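Local structure of probable thiamine pyrophosphokinase (Staphylococcus saprophyticus, 3L8M) at residues H15-H20 against S38-Q43; Q84-G89 against M121-K126. The protein probably catalyses the transfer of a pyrophosphate group from ATP to thiamine, giving thiamine diphosphate. All coordinates share one frame; numbering follows the deposited sequence.

Interaction 1. Residues H15-H20 against S38-Q43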
ATOM      1  N   HIS A  15     -11.567   5.299 -18.514  1.00 33.19           N
ATOM      2  CA  HIS A  15     -11.457   5.070 -17.075  1.00 28.03           C
ATOM      3  C   HIS A  15     -10.118   4.493 -16.610  1.00 23.58           C
ATOM      4  O   HIS A  15      -9.998   4.116 -15.447  1.00 20.02           O
ATOM      5  CB  HIS A  15     -12.581   4.135 -16.619  1.00 26.08           C
ATOM      6  CG  HIS A  15     -13.932   4.544 -17.115  1.00 32.80           C
ATOM      7  ND1 HIS A  15     -14.912   3.632 -17.450  1.00 31.45           N
ATOM      8  CD2 HIS A  15     -14.457   5.767 -17.363  1.00 31.54           C
ATOM      9  CE1 HIS A  15     -15.979   4.277 -17.885  1.00 44.27           C
ATOM     10  NE2 HIS A  15     -15.730   5.574 -17.842  1.00 46.45           N
ATOM     11  N   ILE A  16      -9.121   4.428 -17.491  1.00 21.19           N
ATOM     12  CA  ILE A  16      -7.827   3.868 -17.107  1.00 18.65           C
ATOM     13  C   ILE A  16      -7.209   4.571 -15.888  1.00 19.40           C
ATOM     14  O   ILE A  16      -6.468   3.956 -15.140  1.00 20.23           O
ATOM     15  CB  ILE A  16      -6.807   3.901 -18.298  1.00 20.50           C
ATOM     16  CG1 ILE A  16      -5.594   3.032 -17.974  1.00 26.12           C
ATOM     17  CG2 ILE A  16      -6.325   5.330 -18.562  1.00 19.86           C
ATOM     18  CD1 ILE A  16      -5.878   1.563 -17.982  1.00 29.78           C
ATOM     19  N   LEU A  17      -7.519   5.841 -15.666  1.00 17.71           N
ATOM     20  CA  LEU A  17      -6.942   6.537 -14.519  1.00 25.69           C
ATOM     21  C   LEU A  17      -7.657   6.268 -13.195  1.00 23.29           C
ATOM     22  O   LEU A  17      -7.022   6.264 -12.140  1.00 29.46           O
ATOM     23  CB  LEU A  17      -6.857   8.049 -14.772  1.00 23.05           C
ATOM     24  CG  LEU A  17      -5.891   8.462 -15.882  1.00 27.34           C
ATOM     25  CD1 LEU A  17      -5.625   9.964 -15.794  1.00 32.90           C
ATOM     26  CD2 LEU A  17      -4.581   7.680 -15.752  1.00 18.28           C
ATOM     27  N   VAL A  18      -8.967   6.049 -13.246  1.00 18.52           N
ATOM     28  CA  VAL A  18      -9.736   5.743 -12.032  1.00 24.44           C
ATOM     29  C   VAL A  18      -9.530   4.277 -11.635  1.00 19.50           C
ATOM     30  O   VAL A  18      -9.283   3.962 -10.473  1.00 30.19           O
ATOM     31  CB  VAL A  18     -11.271   5.964 -12.241  1.00 32.86           C
ATOM     32  CG1 VAL A  18     -12.045   5.584 -10.966  1.00 15.36           C
ATOM     33  CG2 VAL A  18     -11.542   7.413 -12.608  1.00 25.45           C
ATOM     34  N   GLU A  19      -9.600   3.388 -12.619  1.00 20.91           N
ATOM     35  CA  GLU A  19      -9.476   1.954 -12.365  1.00 28.23           C
ATOM     36  C   GLU A  19      -8.120   1.472 -11.851  1.00 27.87           C
ATOM     37  O   GLU A  19      -8.031   0.417 -11.225  1.00 25.53           O
ATOM     38  CB  GLU A  19      -9.844   1.173 -13.627  1.00 23.02           C
ATOM     39  CG  GLU A  19     -11.154   1.597 -14.251  1.00 37.05           C
ATOM     40  CD  GLU A  19     -11.513   0.761 -15.469  1.00 47.62           C
ATOM     41  OE1 GLU A  19     -10.589   0.309 -16.180  1.00 40.66           O
ATOM     42  OE2 GLU A  19     -12.718   0.570 -15.721  1.00 58.88           O
ATOM     43  N   HIS A  20      -7.066   2.228 -12.139  1.00 27.45           N
ATOM     44  CA  HIS A  20      -5.717   1.872 -11.687  1.00 21.26           C
ATOM     45  C   HIS A  20      -5.084   3.028 -10.918  1.00 26.03           C
ATOM     46  O   HIS A  20      -3.867   3.178 -10.908  1.00 25.23           O
ATOM     47  CB  HIS A  20      -4.826   1.522 -12.883  1.00 21.73           C
ATOM     48  CG  HIS A  20      -5.318   0.364 -13.693  1.00 36.93           C
ATOM     49  ND1 HIS A  20      -4.735  -0.005 -14.884  1.00 44.96           N
ATOM     50  CD2 HIS A  20      -6.342  -0.497 -13.492  1.00 51.80           C
ATOM     51  CE1 HIS A  20      -5.380  -1.041 -15.386  1.00 49.70           C
ATOM     52  NE2 HIS A  20      -6.361  -1.359 -14.561  1.00 59.87           N
ATOM     53  N   SER A  38      -5.796  14.509 -12.372  1.00 21.20           N
ATOM     54  CA  SER A  38      -6.667  13.426 -11.932  1.00 30.87           C
ATOM     55  C   SER A  38      -6.372  13.115 -10.465  1.00 27.22           C
ATOM     56  O   SER A  38      -6.897  12.154  -9.908  1.00 28.34           O
ATOM     57  CB  SER A  38      -6.416  12.174 -12.770  1.00 23.65           C
ATOM     58  OG  SER A  38      -6.632  12.444 -14.144  1.00 38.41           O
ATOM     59  N   GLY A  39      -5.511  13.920  -9.853  1.00 24.31           N
ATOM     60  CA  GLY A  39      -5.174  13.720  -8.453  1.00 24.84           C
ATOM     61  C   GLY A  39      -4.270  12.534  -8.208  1.00 25.74           C
ATOM     62  O   GLY A  39      -4.312  11.926  -7.142  1.00 32.60           O
ATOM     63  N   ILE A  40      -3.469  12.196  -9.212  1.00 23.00           N
ATOM     64  CA  ILE A  40      -2.545  11.089  -9.117  1.00 22.47           C
ATOM     65  C   ILE A  40      -1.115  11.627  -9.049  1.00 24.68           C
ATOM     66  O   ILE A  40      -0.721  12.465  -9.865  1.00 25.92           O
ATOM     67  CB  ILE A  40      -2.698  10.149 -10.337  1.00 21.87           C
ATOM     68  CG1 ILE A  40      -4.032   9.397 -10.246  1.00 21.68           C
ATOM     69  CG2 ILE A  40      -1.532   9.145 -10.392  1.00 22.04           C
ATOM     70  CD1 ILE A  40      -4.255   8.396 -11.391  1.00 25.45           C
ATOM     71  N   THR A  41      -0.344  11.160  -8.063  1.00 21.60           N
ATOM     72  CA  THR A  41       1.041  11.597  -7.914  1.00 18.27           C
ATOM     73  C   THR A  41       1.982  10.642  -8.643  1.00 20.31           C
ATOM     74  O   THR A  41       2.121   9.481  -8.273  1.00 19.54           O
ATOM     75  CB  THR A  41       1.474  11.657  -6.431  1.00 28.33           C
ATOM     76  OG1 THR A  41       0.632  12.575  -5.721  1.00 29.01           O
ATOM     77  CG2 THR A  41       2.937  12.115  -6.320  1.00 13.25           C
ATOM     78  N   PRO A  42       2.641  11.125  -9.699  1.00 19.12           N
ATOM     79  CA  PRO A  42       3.570  10.296 -10.468  1.00 22.07           C
ATOM     80  C   PRO A  42       4.811   9.947  -9.638  1.00 23.12           C
ATOM     81  O   PRO A  42       5.311  10.784  -8.902  1.00 18.20           O
ATOM     82  CB  PRO A  42       3.932  11.195 -11.653  1.00 16.07           C
ATOM     83  CG  PRO A  42       2.778  12.158 -11.742  1.00 17.71           C
ATOM     84  CD  PRO A  42       2.487  12.454 -10.312  1.00 17.72           C
ATOM     85  N   GLN A  43       5.280   8.705  -9.745  1.00 20.95           N
ATOM     86  CA  GLN A  43       6.486   8.266  -9.054  1.00 28.57           C
ATOM     87  C   GLN A  43       7.618   9.203  -9.526  1.00 35.34           C
ATOM     88  O   GLN A  43       8.539   9.525  -8.777  1.00 41.47           O
ATOM     89  CB  GLN A  43       6.830   6.825  -9.459  1.00 24.18           C
ATOM     90  CG  GLN A  43       5.770   5.782  -9.122  1.00 43.32           C
ATOM     91  CD  GLN A  43       5.581   5.625  -7.625  1.00 51.94           C
ATOM     92  OE1 GLN A  43       6.557   5.538  -6.873  1.00 41.08           O
ATOM     93  NE2 GLN A  43       4.328   5.583  -7.182  1.00 46.83           N
TER

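Interaction 2. Residues Q84-G89 against M121-K126. With NA (sodium ion), chain C.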
ATOM      1  N   GLN A  84      14.602   4.632 -17.130  1.00 23.79           N
ATOM      2  CA  GLN A  84      14.511   5.068 -15.745  1.00 23.73           C
ATOM      3  C   GLN A  84      13.607   4.182 -14.908  1.00 22.82           C
ATOM      4  O   GLN A  84      13.787   4.098 -13.693  1.00 23.81           O
ATOM      5  CB  GLN A  84      14.020   6.512 -15.666  1.00 21.01           C
ATOM      6  CG  GLN A  84      15.081   7.530 -16.001  1.00 25.04           C
ATOM      7  CD  GLN A  84      16.297   7.401 -15.110  1.00 38.58           C
ATOM      8  OE1 GLN A  84      16.177   7.302 -13.884  1.00 28.44           O
ATOM      9  NE2 GLN A  84      17.481   7.412 -15.718  1.00 40.44           N
ATOM     10  N   ALA A  85      12.626   3.542 -15.545  1.00 17.97           N
ATOM     11  CA  ALA A  85      11.727   2.652 -14.810  1.00 22.02           C
ATOM     12  C   ALA A  85      12.445   1.327 -14.586  1.00 22.21           C
ATOM     13  O   ALA A  85      12.335   0.724 -13.515  1.00 29.76           O
ATOM     14  CB  ALA A  85      10.424   2.419 -15.577  1.00 21.69           C
ATOM     15  N   VAL A  86      13.174   0.878 -15.603  1.00 26.24           N
ATOM     16  CA  VAL A  86      13.915  -0.375 -15.511  1.00 27.81           C
ATOM     17  C   VAL A  86      15.026  -0.247 -14.465  1.00 23.05           C
ATOM     18  O   VAL A  86      15.369  -1.214 -13.801  1.00 23.24           O
ATOM     19  CB  VAL A  86      14.511  -0.793 -16.899  1.00 31.82           C
ATOM     20  CG1 VAL A  86      15.485  -1.956 -16.737  1.00 37.89           C
ATOM     21  CG2 VAL A  86      13.385  -1.233 -17.833  1.00 24.79           C
ATOM     22  N   LYS A  87      15.576   0.953 -14.310  1.00 19.99           N
ATOM     23  CA  LYS A  87      16.627   1.173 -13.322  1.00 25.85           C
ATOM     24  C   LYS A  87      16.111   1.041 -11.888  1.00 26.68           C
ATOM     25  O   LYS A  87      16.862   0.669 -10.982  1.00 26.11           O
ATOM     26  CB  LYS A  87      17.253   2.561 -13.499  1.00 30.18           C
ATOM     27  CG  LYS A  87      18.319   2.638 -14.563  1.00 41.91           C
ATOM     28  CD  LYS A  87      19.007   4.000 -14.556  1.00 47.26           C
ATOM     29  CE  LYS A  87      20.213   3.997 -15.475  1.00 38.12           C
ATOM     30  NZ  LYS A  87      21.190   2.967 -15.018  1.00 51.98           N
ATOM     31  N   ARG A  88      14.835   1.361 -11.683  1.00 23.02           N
ATOM     32  CA  ARG A  88      14.226   1.286 -10.354  1.00 22.44           C
ATOM     33  C   ARG A  88      13.635  -0.098 -10.052  1.00 23.72           C
ATOM     34  O   ARG A  88      13.009  -0.306  -9.013  1.00 29.71           O
ATOM     35  CB  ARG A  88      13.146   2.370 -10.214  1.00 16.05           C
ATOM     36  CG  ARG A  88      13.700   3.810 -10.204  1.00 29.49           C
ATOM     37  CD  ARG A  88      12.598   4.857 -10.408  1.00 23.32           C
ATOM     38  NE  ARG A  88      13.053   6.228 -10.176  1.00 20.73           N
ATOM     39  CZ  ARG A  88      13.987   6.855 -10.890  1.00 22.38           C
ATOM     40  NH1 ARG A  88      14.586   6.239 -11.900  1.00 19.00           N
ATOM     41  NH2 ARG A  88      14.324   8.109 -10.602  1.00 19.14           N
ATOM     42  N   GLY A  89      13.824  -1.045 -10.964  1.00 20.51           N
ATOM     43  CA  GLY A  89      13.318  -2.388 -10.725  1.00 26.01           C
ATOM     44  C   GLY A  89      11.930  -2.715 -11.249  1.00 23.12           C
ATOM     45  O   GLY A  89      11.367  -3.751 -10.902  1.00 18.59           O
HETATM   46  N   MSE A 121      17.407  -8.997 -20.626  1.00 67.28           N
HETATM   47  CA  MSE A 121      16.782  -8.811 -19.321  1.00 63.17           C
HETATM   48  C   MSE A 121      15.399  -9.467 -19.338  1.00 65.82           C
HETATM   49  O   MSE A 121      14.918  -9.884 -20.392  1.00 69.47           O
HETATM   50  CB  MSE A 121      16.687  -7.316 -19.000  1.00 62.55           C
HETATM   51  CG  MSE A 121      18.060  -6.635 -18.956  1.00 64.10           C
HETATM   52 SE   MSE A 121      18.038  -4.704 -18.860  0.42 58.62          SE
HETATM   53  CE  MSE A 121      18.361  -4.469 -16.975  1.00 55.94           C
ATOM     54  N   ASN A 122      14.765  -9.581 -18.177  1.00 65.38           N
ATOM     55  CA  ASN A 122      13.452 -10.210 -18.112  1.00 64.74           C
ATOM     56  C   ASN A 122      12.356  -9.156 -17.981  1.00 64.49           C
ATOM     57  O   ASN A 122      11.475  -9.270 -17.134  1.00 61.44           O
ATOM     58  CB  ASN A 122      13.389 -11.173 -16.922  1.00 70.63           C
ATOM     59  CG  ASN A 122      12.386 -12.292 -17.130  1.00 73.93           C
ATOM     60  OD1 ASN A 122      12.570 -13.154 -17.992  1.00 80.30           O
ATOM     61  ND2 ASN A 122      11.315 -12.283 -16.342  1.00 70.08           N
ATOM     62  N   ILE A 123      12.417  -8.140 -18.839  1.00 61.64           N
ATOM     63  CA  ILE A 123      11.452  -7.043 -18.834  1.00 58.23           C
ATOM     64  C   ILE A 123      10.297  -7.292 -19.806  1.00 58.11           C
ATOM     65  O   ILE A 123      10.471  -7.921 -20.849  1.00 60.81           O
ATOM     66  CB  ILE A 123      12.153  -5.712 -19.206  1.00 62.82           C
ATOM     67  CG1 ILE A 123      11.157  -4.552 -19.171  1.00 66.21           C
ATOM     68  CG2 ILE A 123      12.783  -5.825 -20.574  1.00 64.43           C
ATOM     69  CD1 ILE A 123      10.806  -4.088 -17.779  1.00 77.12           C
ATOM     70  N   ASN A 124       9.117  -6.789 -19.455  1.00 50.48           N
ATOM     71  CA  ASN A 124       7.923  -6.950 -20.279  1.00 47.84           C
ATOM     72  C   ASN A 124       7.306  -5.584 -20.579  1.00 42.49           C
ATOM     73  O   ASN A 124       6.581  -5.038 -19.750  1.00 48.93           O
ATOM     74  CB  ASN A 124       6.897  -7.821 -19.546  1.00 56.83           C
ATOM     75  CG  ASN A 124       5.593  -7.957 -20.305  1.00 71.66           C
ATOM     76  OD1 ASN A 124       4.544  -8.219 -19.715  1.00 74.25           O
ATOM     77  ND2 ASN A 124       5.652  -7.788 -21.623  1.00 81.76           N
ATOM     78  N   ILE A 125       7.599  -5.036 -21.757  1.00 30.62           N
ATOM     79  CA  ILE A 125       7.076  -3.735 -22.161  1.00 32.79           C
ATOM     80  C   ILE A 125       5.903  -3.882 -23.148  1.00 41.07           C
ATOM     81  O   ILE A 125       6.016  -4.573 -24.158  1.00 43.71           O
ATOM     82  CB  ILE A 125       8.169  -2.884 -22.857  1.00 32.99           C
ATOM     83  CG1 ILE A 125       9.454  -2.855 -22.026  1.00 34.65           C
ATOM     84  CG2 ILE A 125       7.661  -1.464 -23.060  1.00 25.98           C
ATOM     85  CD1 ILE A 125       9.376  -1.976 -20.790  1.00 51.97           C
ATOM     86  N   LYS A 126       4.776  -3.239 -22.851  1.00 36.72           N
ATOM     87  CA  LYS A 126       3.616  -3.280 -23.739  1.00 35.39           C
ATOM     88  C   LYS A 126       3.056  -1.879 -23.996  1.00 31.47           C
ATOM     89  O   LYS A 126       2.956  -1.067 -23.073  1.00 32.72           O
ATOM     90  CB  LYS A 126       2.488  -4.120 -23.150  1.00 25.28           C
ATOM     91  CG  LYS A 126       2.727  -5.596 -23.053  1.00 35.24           C
ATOM     92  CD  LYS A 126       1.496  -6.258 -22.449  1.00 36.00           C
ATOM     93  CE  LYS A 126       1.741  -7.737 -22.188  1.00 60.67           C
ATOM     94  NZ  LYS A 126       0.552  -8.415 -21.595  1.00 50.29           N
TER
HETATM   95 NA    NA C8001       3.618  -5.242 -19.543  1.00 16.29          NA

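Interaction 1. Residues H15-H20 against S38-Q43
L17 meets S38 and I40 with different parts. The end of its side chain goes to S38, and its base and carbonyl go to I40. L17 points from the short, weakly bonded helix 16-19 at the loop that follows helix 30-37. Its chi1 (-66°) sets CG beside the backbone N, and chi2 (-165°) then turns CD1 to the serine. L17 CD1 comes within 3.1 Å of S38 OG, close for a methyl and an oxygen, so the spacing is doubtful; it is not a hydrogen bond. The same methyl lies 3.8 Å from S38 CB, so it meets the hydroxyl end of the serine. S38 OG has its polar partner elsewhere, in the carbonyl of I34 one turn back.

I40 approaches from the other part of the loop. Its CG1 branch is extended (chi2 -178°), and CD1 is the atom that arrives. I40 CD1 lies 3.6 Å from L17 O and 4.3 Å from L17 CB. The methyl therefore rests against the backbone of the short helix more than against the leucine tip.

S38 and I40 flank G39, the C-prime residue of a Schellman motif that ends helix 30-37. G39 N bonds to L36 O and I40 N to L35 O. L17 also packs on W25, I34 and L35. The salt bridge of E19 goes to R91 of a third subunit.

The contact is small, burying 140 Å². It is made by methyl groups set against oxygens and carbons, so it depends on fit and burial. The one side-chain hydroxyl in it is satisfied within its own helix end.

Interaction 2. Residues Q84-G89 against M121-K126
While V86 packs on M121 and I123, the end of its helix is tied by R88 NH1, a nitrogen with two acceptors on Q84. The shorter bond, 2.8 Å from R88 NH1 to Q84 OE1, is fairly straight at 158°. OE1 lies at the edge of the guanidinium, in its plane. The second bond, 2.9 Å from R88 NH1 to Q84 O, is more bent at 142°, and that oxygen is tilted out of the plane. Together they limit rotation of the guanidinium. R88 also makes a cation-pi contact with F44, and its NH2 bonds to the carbonyl of R88 in a fourth subunit. The helix closes at G89 in a Schellman motif with positive phi.

The contact across the segments is apolar. V86 faces the other segment with both methyls, one for each partner. V86 CG1 meets the terminal CE of M121, a selenomethionine, tip to tip at 3.8 Å. The selenomethionine chain bends at chi3 (100°), which turns its methyl to the valine. V86 CG2 touches I123 CD1, also at 3.8 Å, and these two side chains cross obliquely.

Next to I123, N124 turns its carbonyl to a sodium ion. The N124 O to sodium distance is 3.0 Å, long for this ion, and D94 OD1 is the other protein ligand. The side-chain N124 OD1 also lies near, 3.1 Å from the sodium, but is not counted as a ligand.

The contact joins the C-terminal end of helix 77-87 to the lead-in of strand 124-128. Y118 of helix 116-119 packs on both V86 and I123. I123 also touches I93 of strand 92-96, which runs parallel to strand 124-128. On its other side, strand 124-128 pairs antiparallel with strand 132-137.

In the fold
Both interactions belong to the catalytic domain, and interaction 1 closes before interaction 2 opens. Their centres are 20 Å apart, and their nearest atoms about 6 Å, without touching. Loop 38-43 leads into strand 44-46, outermost in this chain's mixed sheet, whereas 121-126 enters strand 124-128 further in. Y90 bridges them, touching both Q43 and A85. A second link runs between chains, where V18 packs on R88 of a third subunit. The sodium ion at N124 and D94 belongs to interaction 2. Interaction 1 lies further out, about 17 Å from the chain centre against 11 Å. No nucleotide or thiamine is bound, so neither contact can be tied directly to a substrate.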